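Local coordinates for protein CmeC (Campylobacter jejuni, PDB 4MT4) that forms a trimeric outer membrane channel of the outer membrane factor family and probably serves as the exit duct for efflux transport, at residues L279-L282 and T283-N286; V356-Q359 and N360-T364; I369-A372 and L373-K377. All coordinates share one frame; numbering follows the deposited sequence.

Contact 1: L279-L282 and T283-N286; sequences LEKL and TQQN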
ATOM      1  N   LEU B 279       3.702 -20.303  -5.575  1.00 40.09           N
ATOM      2  CA  LEU B 279       4.305 -21.618  -5.409  1.00 38.16           C
ATOM      3  C   LEU B 279       5.828 -21.531  -5.456  1.00 51.62           C
ATOM      4  O   LEU B 279       6.516 -22.048  -4.576  1.00 43.15           O
ATOM      5  CB  LEU B 279       3.806 -22.582  -6.486  1.00 47.63           C
ATOM      6  CG  LEU B 279       4.422 -23.983  -6.456  1.00 55.65           C
ATOM      7  CD1 LEU B 279       3.903 -24.761  -5.257  1.00 52.45           C
ATOM      8  CD2 LEU B 279       4.167 -24.740  -7.756  1.00 64.75           C
ATOM      9  N   GLU B 280       6.347 -20.863  -6.482  1.00 40.76           N
ATOM     10  CA  GLU B 280       7.789 -20.753  -6.684  1.00 47.28           C
ATOM     11  C   GLU B 280       8.476 -19.993  -5.559  1.00 47.03           C
ATOM     12  O   GLU B 280       9.619 -20.284  -5.210  1.00 45.25           O
ATOM     13  CB  GLU B 280       8.088 -20.075  -8.021  1.00 33.49           C
ATOM     14  CG  GLU B 280       7.684 -20.898  -9.234  1.00 34.08           C
ATOM     15  CD  GLU B 280       8.551 -22.130  -9.440  1.00 55.49           C
ATOM     16  OE1 GLU B 280       9.630 -22.232  -8.814  1.00 52.00           O
ATOM     17  OE2 GLU B 280       8.154 -23.001 -10.242  1.00 58.04           O
ATOM     18  N   LYS B 281       7.777 -19.015  -4.995  1.00 43.90           N
ATOM     19  CA  LYS B 281       8.316 -18.256  -3.876  1.00 49.67           C
ATOM     20  C   LYS B 281       8.379 -19.119  -2.621  1.00 51.05           C
ATOM     21  O   LYS B 281       9.163 -18.853  -1.709  1.00 43.49           O
ATOM     22  CB  LYS B 281       7.479 -17.003  -3.626  1.00 41.11           C
ATOM     23  CG  LYS B 281       7.623 -15.958  -4.719  1.00 50.71           C
ATOM     24  CD  LYS B 281       6.746 -14.749  -4.462  1.00 45.73           C
ATOM     25  CE  LYS B 281       6.849 -13.742  -5.598  1.00 51.60           C
ATOM     26  NZ  LYS B 281       6.023 -12.528  -5.352  1.00 61.37           N
ATOM     27  N   LEU B 282       7.555 -20.161  -2.587  1.00 48.17           N
ATOM     28  CA  LEU B 282       7.552 -21.097  -1.469  1.00 40.23           C
ATOM     29  C   LEU B 282       8.740 -22.054  -1.549  1.00 44.99           C
ATOM     30  O   LEU B 282       9.405 -22.309  -0.545  1.00 41.19           O
ATOM     31  CB  LEU B 282       6.241 -21.884  -1.428  1.00 41.10           C
ATOM     32  CG  LEU B 282       6.152 -23.030  -0.417  1.00 42.15           C
ATOM     33  CD1 LEU B 282       6.414 -22.535   1.001  1.00 35.63           C
ATOM     34  CD2 LEU B 282       4.801 -23.721  -0.511  1.00 45.62           C
ATOM     35  N   THR B 283       9.013 -22.576  -2.744  1.00 37.32           N
ATOM     36  CA  THR B 283      10.165 -23.459  -2.944  1.00 53.87           C
ATOM     37  C   THR B 283      11.461 -22.684  -2.768  1.00 40.82           C
ATOM     38  O   THR B 283      12.483 -23.241  -2.374  1.00 43.66           O
ATOM     39  CB  THR B 283      10.178 -24.108  -4.342  1.00 48.07           C
ATOM     40  OG1 THR B 283      11.024 -23.349  -5.214  1.00 69.72           O
ATOM     41  CG2 THR B 283       8.778 -24.165  -4.926  1.00 28.20           C
ATOM     42  N   GLN B 284      11.406 -21.394  -3.076  1.00 42.80           N
ATOM     43  CA  GLN B 284      12.559 -20.518  -2.919  1.00 45.73           C
ATOM     44  C   GLN B 284      12.973 -20.441  -1.455  1.00 41.72           C
ATOM     45  O   GLN B 284      14.146 -20.595  -1.122  1.00 42.65           O
ATOM     46  CB  GLN B 284      12.250 -19.121  -3.454  1.00 37.20           C
ATOM     47  CG  GLN B 284      13.351 -18.109  -3.197  1.00 29.80           C
ATOM     48  CD  GLN B 284      13.019 -16.735  -3.745  1.00 49.89           C
ATOM     49  OE1 GLN B 284      11.854 -16.339  -3.797  1.00 49.23           O
ATOM     50  NE2 GLN B 284      14.044 -16.000  -4.159  1.00 42.13           N
ATOM     51  N   GLN B 285      11.995 -20.210  -0.586  1.00 44.64           N
ATOM     52  CA  GLN B 285      12.237 -20.136   0.850  1.00 39.08           C
ATOM     53  C   GLN B 285      12.634 -21.499   1.408  1.00 50.34           C
ATOM     54  O   GLN B 285      13.397 -21.588   2.369  1.00 44.94           O
ATOM     55  CB  GLN B 285      10.999 -19.608   1.578  1.00 38.85           C
ATOM     56  CG  GLN B 285      10.627 -18.181   1.204  1.00 42.79           C
ATOM     57  CD  GLN B 285      11.726 -17.192   1.541  1.00 45.37           C
ATOM     58  OE1 GLN B 285      12.333 -17.261   2.610  1.00 52.98           O
ATOM     59  NE2 GLN B 285      11.996 -16.271   0.622  1.00 47.93           N
ATOM     60  N   ASN B 286      12.113 -22.559   0.796  1.00 42.74           N
ATOM     61  CA  ASN B 286      12.430 -23.918   1.216  1.00 42.31           C
ATOM     62  C   ASN B 286      13.897 -24.247   0.965  1.00 39.89           C
ATOM     63  O   ASN B 286      14.539 -24.923   1.769  1.00 42.25           O
ATOM     64  CB  ASN B 286      11.530 -24.920   0.493  1.00 44.26           C
ATOM     65  CG  ASN B 286      11.776 -26.348   0.934  1.00 39.30           C
ATOM     66  OD1 ASN B 286      11.396 -26.742   2.036  1.00 41.11           O
ATOM     67  ND2 ASN B 286      12.406 -27.134   0.070  1.00 33.34           N
TER
HETATM   68  O   HOH W   1      10.424 -16.181  -1.819  1.00 46.15           O
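Thr-283 lies back over the preceding helical turn, its two branches directed at different carbonyls. Its CG2 sits 3.1 Å from Leu-279 O, a tight contact, while OG1 forms only a weak, long hydrogen bond of 3.4 Å to Glu-280 O. The chi1 of 97° is well off a staggered value and brings CG2 close to eclipsing the backbone N, so the position looks somewhat strained. The hydroxyl has a stronger partner in Ser-139. The Glu-280 side chain extends beside that of Thr-283, in the same direction, and its bent chain brings OE1 to 4.0 Å from Thr-283 OG1, a distance that indicates proximity and not a bond.

On another side of the helix, Lys-281 O receives a weak bond from Gln-285 N at 3.3 Å and a second donor in a water, 3.0 Å away. That water accepts from Gln-285 NE2 at 2.9 Å; its apparent bond to Gln-284 OE1 is so short as to be doubtful. The bend of Gln-285 at chi2 (-61°) swings the amide back to the water, and CG packs at 3.3 Å from Lys-281 O.

These turns belong to helix 273-293. Leu-282 is pressed against Ala-354 and Phe-355 of helix 339-405, where Lys-351 bonds Asn-286, whereas Glu-280 and Lys-281 meet helix 129-195 at Lys-142, Tyr-146 and Ala-143.

Contact 2: V356-Q359 and N360-T364; sequences VNYQ and NTLIT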
ATOM      1  N   VAL B 356       1.921 -19.637   4.069  1.00 39.06           N
ATOM      2  CA  VAL B 356       0.691 -18.940   4.420  1.00 39.55           C
ATOM      3  C   VAL B 356       0.269 -18.007   3.288  1.00 47.44           C
ATOM      4  O   VAL B 356      -0.919 -17.867   2.994  1.00 50.80           O
ATOM      5  CB  VAL B 356       0.848 -18.143   5.733  1.00 42.12           C
ATOM      6  CG1 VAL B 356      -0.389 -17.314   6.012  1.00 40.95           C
ATOM      7  CG2 VAL B 356       1.122 -19.088   6.891  1.00 37.12           C
ATOM      8  N   ASN B 357       1.253 -17.380   2.651  1.00 36.83           N
ATOM      9  CA  ASN B 357       0.999 -16.554   1.477  1.00 40.84           C
ATOM     10  C   ASN B 357       0.408 -17.383   0.344  1.00 49.34           C
ATOM     11  O   ASN B 357      -0.452 -16.913  -0.401  1.00 45.01           O
ATOM     12  CB  ASN B 357       2.284 -15.866   1.007  1.00 37.32           C
ATOM     13  CG  ASN B 357       2.708 -14.734   1.923  1.00 42.49           C
ATOM     14  OD1 ASN B 357       1.914 -14.238   2.723  1.00 44.94           O
ATOM     15  ND2 ASN B 357       3.961 -14.311   1.800  1.00 41.99           N
ATOM     16  N   TYR B 358       0.871 -18.625   0.224  1.00 44.66           N
ATOM     17  CA  TYR B 358       0.361 -19.539  -0.791  1.00 48.35           C
ATOM     18  C   TYR B 358      -1.094 -19.902  -0.525  1.00 49.44           C
ATOM     19  O   TYR B 358      -1.927 -19.867  -1.432  1.00 49.71           O
ATOM     20  CB  TYR B 358       1.212 -20.809  -0.851  1.00 39.95           C
ATOM     21  CG  TYR B 358       0.674 -21.859  -1.801  1.00 43.48           C
ATOM     22  CD1 TYR B 358       0.968 -21.810  -3.157  1.00 50.26           C
ATOM     23  CD2 TYR B 358      -0.127 -22.896  -1.341  1.00 48.58           C
ATOM     24  CE1 TYR B 358       0.478 -22.765  -4.029  1.00 54.71           C
ATOM     25  CE2 TYR B 358      -0.622 -23.854  -2.203  1.00 44.25           C
ATOM     26  CZ  TYR B 358      -0.316 -23.785  -3.545  1.00 61.15           C
ATOM     27  OH  TYR B 358      -0.808 -24.740  -4.406  1.00 51.60           O
ATOM     28  N   GLN B 359      -1.382 -20.262   0.722  1.00 50.77           N
ATOM     29  CA  GLN B 359      -2.734 -20.601   1.145  1.00 49.53           C
ATOM     30  C   GLN B 359      -3.692 -19.449   0.853  1.00 51.46           C
ATOM     31  O   GLN B 359      -4.772 -19.651   0.301  1.00 46.88           O
ATOM     32  CB  GLN B 359      -2.758 -20.939   2.637  1.00 45.06           C
ATOM     33  CG  GLN B 359      -1.863 -22.108   3.042  1.00 59.62           C
ATOM     34  CD  GLN B 359      -2.568 -23.448   2.962  1.00 77.47           C
ATOM     35  OE1 GLN B 359      -3.024 -23.861   1.897  1.00 86.60           O
ATOM     36  NE2 GLN B 359      -2.665 -24.134   4.096  1.00 65.04           N
ATOM     37  N   ASN B 360      -3.273 -18.240   1.214  1.00 44.58           N
ATOM     38  CA  ASN B 360      -4.093 -17.048   1.036  1.00 50.20           C
ATOM     39  C   ASN B 360      -4.348 -16.737  -0.437  1.00 52.59           C
ATOM     40  O   ASN B 360      -5.421 -16.256  -0.800  1.00 53.44           O
ATOM     41  CB  ASN B 360      -3.435 -15.846   1.720  1.00 54.65           C
ATOM     42  CG  ASN B 360      -4.385 -14.675   1.884  1.00 61.17           C
ATOM     43  OD1 ASN B 360      -5.177 -14.632   2.826  1.00 54.50           O
ATOM     44  ND2 ASN B 360      -4.304 -13.713   0.971  1.00 64.28           N
ATOM     45  N   THR B 361      -3.357 -17.013  -1.279  1.00 46.36           N
ATOM     46  CA  THR B 361      -3.500 -16.836  -2.720  1.00 54.79           C
ATOM     47  C   THR B 361      -4.502 -17.844  -3.274  1.00 52.13           C
ATOM     48  O   THR B 361      -5.278 -17.532  -4.177  1.00 46.81           O
ATOM     49  CB  THR B 361      -2.151 -16.995  -3.451  1.00 37.93           C
ATOM     50  OG1 THR B 361      -1.195 -16.080  -2.902  1.00 51.28           O
ATOM     51  CG2 THR B 361      -2.309 -16.718  -4.942  1.00 36.63           C
ATOM     52  N   LEU B 362      -4.483 -19.052  -2.720  1.00 38.11           N
ATOM     53  CA  LEU B 362      -5.420 -20.096  -3.120  1.00 46.55           C
ATOM     54  C   LEU B 362      -6.848 -19.734  -2.726  1.00 43.36           C
ATOM     55  O   LEU B 362      -7.768 -19.821  -3.540  1.00 43.75           O
ATOM     56  CB  LEU B 362      -5.029 -21.440  -2.497  1.00 56.67           C
ATOM     57  CG  LEU B 362      -4.517 -22.528  -3.444  1.00 60.02           C
ATOM     58  CD1 LEU B 362      -4.240 -23.814  -2.681  1.00 55.60           C
ATOM     59  CD2 LEU B 362      -5.508 -22.776  -4.572  1.00 59.53           C
ATOM     60  N   ILE B 363      -7.021 -19.326  -1.471  1.00 39.36           N
ATOM     61  CA  ILE B 363      -8.334 -18.968  -0.941  1.00 41.19           C
ATOM     62  C   ILE B 363      -8.952 -17.798  -1.703  1.00 48.59           C
ATOM     63  O   ILE B 363     -10.132 -17.828  -2.055  1.00 52.27           O
ATOM     64  CB  ILE B 363      -8.256 -18.605   0.559  1.00 35.57           C
ATOM     65  CG1 ILE B 363      -7.718 -19.783   1.373  1.00 48.31           C
ATOM     66  CG2 ILE B 363      -9.611 -18.161   1.084  1.00 56.50           C
ATOM     67  CD1 ILE B 363      -8.376 -21.106   1.051  1.00 47.15           C
ATOM     68  N   THR B 364      -8.144 -16.771  -1.951  1.00 54.16           N
ATOM     69  CA  THR B 364      -8.591 -15.583  -2.669  1.00 47.06           C
ATOM     70  C   THR B 364      -9.002 -15.920  -4.098  1.00 37.92           C
ATOM     71  O   THR B 364     -10.035 -15.458  -4.579  1.00 46.72           O
ATOM     72  CB  THR B 364      -7.494 -14.500  -2.693  1.00 52.31           C
ATOM     73  OG1 THR B 364      -7.247 -14.034  -1.360  1.00 50.28           O
ATOM     74  CG2 THR B 364      -7.915 -13.324  -3.562  1.00 44.79           C
TER
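Thr-361 reaches back one turn to grip Asn-357 O twice. Its OG1 donates to Asn-357 O at 2.7 Å, and the backbone Thr-361 N donates to the same Asn-357 O at 3.0 Å, the two arriving from opposite faces of the carbonyl plane, with the hydroxyl tilted 28° out of it. What brings the hydroxyl there is a chi1 of -56°, which sets OG1 beside the backbone N. The same device recurs three residues on, where Thr-364 OG1 donates to Asn-360 O at 2.9 Å.

Apolar contacts accompany the polar ones. The Tyr-358 and Leu-362 side chains leave the helix in a common direction, and Leu-362 CD1 comes within 3.6 Å of Tyr-358 CE2, meeting the ring obliquely. Ile-363 CG1 sits 3.1 Å from Gln-359 O, a carbonyl that also accepts from Ile-363 N at 2.9 Å along a nearly straight path (N-H...O 164°).

Both segments are successive turns of helix 339-405, one of the long helices that, in outer membrane factors, build the periplasmic alpha-barrel beneath the membrane beta-barrel.

Beyond the helix, Ser-278 adds a weak hydrogen bond to the Thr-361 hydroxyl, and Asp-274 packs on the same side chain. Tyr-358 is bordered by Ser-278, Leu-279 and Ile-9, and Leu-269 touches both it and Leu-362. Other side chains face a second subunit: Val-356 and Gln-359 pack on its Asn-58, Asn-357 on its Leu-62, and Ile-363 on its Ile-243.

Contact 3: I369-A372 and L373-K377; sequences IRYA and LVARK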
ATOM      1  N   ILE B 369     -13.262 -16.647  -8.219  1.00 44.26           N
ATOM      2  CA  ILE B 369     -13.895 -17.518  -9.205  1.00 44.07           C
ATOM      3  C   ILE B 369     -15.383 -17.699  -8.914  1.00 44.69           C
ATOM      4  O   ILE B 369     -16.210 -17.667  -9.828  1.00 45.05           O
ATOM      5  CB  ILE B 369     -13.204 -18.901  -9.260  1.00 44.70           C
ATOM      6  CG1 ILE B 369     -11.804 -18.768  -9.864  1.00 47.84           C
ATOM      7  CG2 ILE B 369     -14.032 -19.896 -10.066  1.00 34.81           C
ATOM      8  CD1 ILE B 369     -11.022 -20.064  -9.884  1.00 46.54           C
ATOM      9  N   ARG B 370     -15.722 -17.879  -7.641  1.00 42.25           N
ATOM     10  CA  ARG B 370     -17.120 -18.014  -7.242  1.00 49.50           C
ATOM     11  C   ARG B 370     -17.928 -16.772  -7.601  1.00 55.05           C
ATOM     12  O   ARG B 370     -19.009 -16.872  -8.178  1.00 49.41           O
ATOM     13  CB  ARG B 370     -17.238 -18.277  -5.740  1.00 54.48           C
ATOM     14  CG  ARG B 370     -18.678 -18.297  -5.240  1.00 43.89           C
ATOM     15  CD  ARG B 370     -18.756 -18.394  -3.724  1.00 56.78           C
ATOM     16  NE  ARG B 370     -20.120 -18.646  -3.265  1.00 72.55           N
ATOM     17  CZ  ARG B 370     -20.425 -19.207  -2.099  1.00 75.55           C
ATOM     18  NH1 ARG B 370     -19.462 -19.584  -1.268  1.00 58.83           N
ATOM     19  NH2 ARG B 370     -21.694 -19.397  -1.764  1.00 68.92           N
ATOM     20  N   TYR B 371     -17.397 -15.604  -7.254  1.00 47.15           N
ATOM     21  CA  TYR B 371     -18.098 -14.352  -7.506  1.00 48.70           C
ATOM     22  C   TYR B 371     -18.207 -14.067  -8.999  1.00 55.36           C
ATOM     23  O   TYR B 371     -19.274 -13.703  -9.487  1.00 46.18           O
ATOM     24  CB  TYR B 371     -17.404 -13.182  -6.805  1.00 46.87           C
ATOM     25  CG  TYR B 371     -18.172 -11.886  -6.926  1.00 54.21           C
ATOM     26  CD1 TYR B 371     -19.238 -11.610  -6.081  1.00 54.95           C
ATOM     27  CD2 TYR B 371     -17.842 -10.945  -7.893  1.00 53.04           C
ATOM     28  CE1 TYR B 371     -19.950 -10.433  -6.190  1.00 55.70           C
ATOM     29  CE2 TYR B 371     -18.550  -9.765  -8.010  1.00 59.09           C
ATOM     30  CZ  TYR B 371     -19.603  -9.515  -7.154  1.00 48.92           C
ATOM     31  OH  TYR B 371     -20.314  -8.342  -7.261  1.00 64.33           O
ATOM     32  N   ALA B 372     -17.102 -14.238  -9.720  1.00 47.83           N
ATOM     33  CA  ALA B 372     -17.068 -13.955 -11.151  1.00 47.95           C
ATOM     34  C   ALA B 372     -18.094 -14.787 -11.915  1.00 47.55           C
ATOM     35  O   ALA B 372     -18.759 -14.287 -12.821  1.00 46.61           O
ATOM     36  CB  ALA B 372     -15.676 -14.200 -11.704  1.00 42.23           C
ATOM     37  N   LEU B 373     -18.223 -16.054 -11.536  1.00 42.85           N
ATOM     38  CA  LEU B 373     -19.168 -16.956 -12.186  1.00 54.84           C
ATOM     39  C   LEU B 373     -20.613 -16.585 -11.871  1.00 49.55           C
ATOM     40  O   LEU B 373     -21.456 -16.527 -12.769  1.00 46.53           O
ATOM     41  CB  LEU B 373     -18.900 -18.403 -11.768  1.00 40.82           C
ATOM     42  CG  LEU B 373     -17.643 -19.045 -12.355  1.00 49.65           C
ATOM     43  CD1 LEU B 373     -17.422 -20.435 -11.773  1.00 37.80           C
ATOM     44  CD2 LEU B 373     -17.723 -19.103 -13.876  1.00 45.43           C
ATOM     45  N   VAL B 374     -20.896 -16.336 -10.595  1.00 45.40           N
ATOM     46  CA  VAL B 374     -22.246 -15.984 -10.169  1.00 48.48           C
ATOM     47  C   VAL B 374     -22.656 -14.615 -10.705  1.00 54.56           C
ATOM     48  O   VAL B 374     -23.782 -14.432 -11.164  1.00 54.29           O
ATOM     49  CB  VAL B 374     -22.378 -15.995  -8.632  1.00 52.05           C
ATOM     50  CG1 VAL B 374     -23.739 -15.476  -8.205  1.00 39.90           C
ATOM     51  CG2 VAL B 374     -22.156 -17.401  -8.092  1.00 56.01           C
ATOM     52  N   ALA B 375     -21.734 -13.659 -10.652  1.00 46.29           N
ATOM     53  CA  ALA B 375     -22.009 -12.309 -11.135  1.00 54.32           C
ATOM     54  C   ALA B 375     -22.307 -12.309 -12.628  1.00 49.50           C
ATOM     55  O   ALA B 375     -23.214 -11.621 -13.085  1.00 49.64           O
ATOM     56  CB  ALA B 375     -20.843 -11.380 -10.831  1.00 37.50           C
ATOM     57  N   ARG B 376     -21.544 -13.096 -13.379  1.00 43.44           N
ATOM     58  CA  ARG B 376     -21.684 -13.152 -14.830  1.00 50.83           C
ATOM     59  C   ARG B 376     -23.100 -13.563 -15.242  1.00 52.18           C
ATOM     60  O   ARG B 376     -23.715 -12.922 -16.097  1.00 45.77           O
ATOM     61  CB  ARG B 376     -20.653 -14.122 -15.419  1.00 42.86           C
ATOM     62  CG  ARG B 376     -20.257 -13.860 -16.869  1.00 47.52           C
ATOM     63  CD  ARG B 376     -21.332 -14.320 -17.846  1.00 48.69           C
ATOM     64  NE  ARG B 376     -21.805 -15.665 -17.533  1.00 56.34           N
ATOM     65  CZ  ARG B 376     -22.888 -16.221 -18.069  1.00 68.65           C
ATOM     66  NH1 ARG B 376     -23.620 -15.545 -18.944  1.00 54.05           N
ATOM     67  NH2 ARG B 376     -23.243 -17.450 -17.725  1.00 64.63           N
ATOM     68  N   LYS B 377     -23.613 -14.624 -14.628  1.00 48.83           N
ATOM     69  CA  LYS B 377     -24.933 -15.137 -14.980  1.00 60.57           C
ATOM     70  C   LYS B 377     -26.055 -14.286 -14.385  1.00 56.90           C
ATOM     71  O   LYS B 377     -27.155 -14.232 -14.931  1.00 55.34           O
ATOM     72  CB  LYS B 377     -25.081 -16.594 -14.531  1.00 57.87           C
ATOM     73  CG  LYS B 377     -25.128 -16.800 -13.025  1.00 53.53           C
ATOM     74  CD  LYS B 377     -25.395 -18.260 -12.683  1.00 54.34           C
ATOM     75  CE  LYS B 377     -25.568 -18.461 -11.185  1.00 50.17           C
ATOM     76  NZ  LYS B 377     -25.820 -19.891 -10.851  1.00 60.64           N
TER
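Apolar contacts join this pair of turns at two places. Ile-369 and Leu-373 project together from one flank of the helix, with Ile-369 CG2 at 3.8 Å from Leu-373 CD1. Two residues on, and so on roughly the other side of the helix, the methyl of Ala-375 lies over one face of the Tyr-371 ring, 4.0 Å above its plane and offset toward the rim, nearest to CE2. The ring is carried there because CG stands anti to the backbone N (chi1 -174°), beside the carbonyl carbon, so the side chain, pointing mainly outward, leans toward the following turn.

Each backbone N-H bonds the carbonyl four residues earlier, as in any alpha helix, here within helix 339-405, among the long helices of the outer membrane factor fold. The shortest of the four across the pair is Ala-375 N to Tyr-371 O at 2.7 Å. Arg-376 N, by contrast, reaches Ala-372 O at 3.1 Å from 38° out of the carbonyl plane.

Charged side chains direct their ends away from these turns. Arg-376, bent at chi2 and chi3, turns its guanidinium to Glu-26 in a salt bridge, with Gly-21 O and Tyr-435 OH as further hydrogen-bond partners. The extended Arg-370 crosses instead to a second subunit, where its two terminal nitrogens donate to Lys-246 O and Ile-243 O of that chain.

In the fold
Along the chain the three contacts follow in series; none nests within or crosses another, and none closes a loop, since each spans neighbouring turns of one helix. Contact 1 lies on helix 273-293. The chain then runs through strands 299-310 and 322-335 before entering helix 339-405, which carries contact 2 and, further on, contact 3. Contacts 1 and 2 meet across this interval: Leu-279 N is 3.9 Å from Tyr-358 CD1, packing helix 273-293 against helix 339-405. Contacts 2 and 3 have centres about 20 Å apart, with nearest atoms about 5 Å apart, and both face the second subunit; contact 1 touches no other chain.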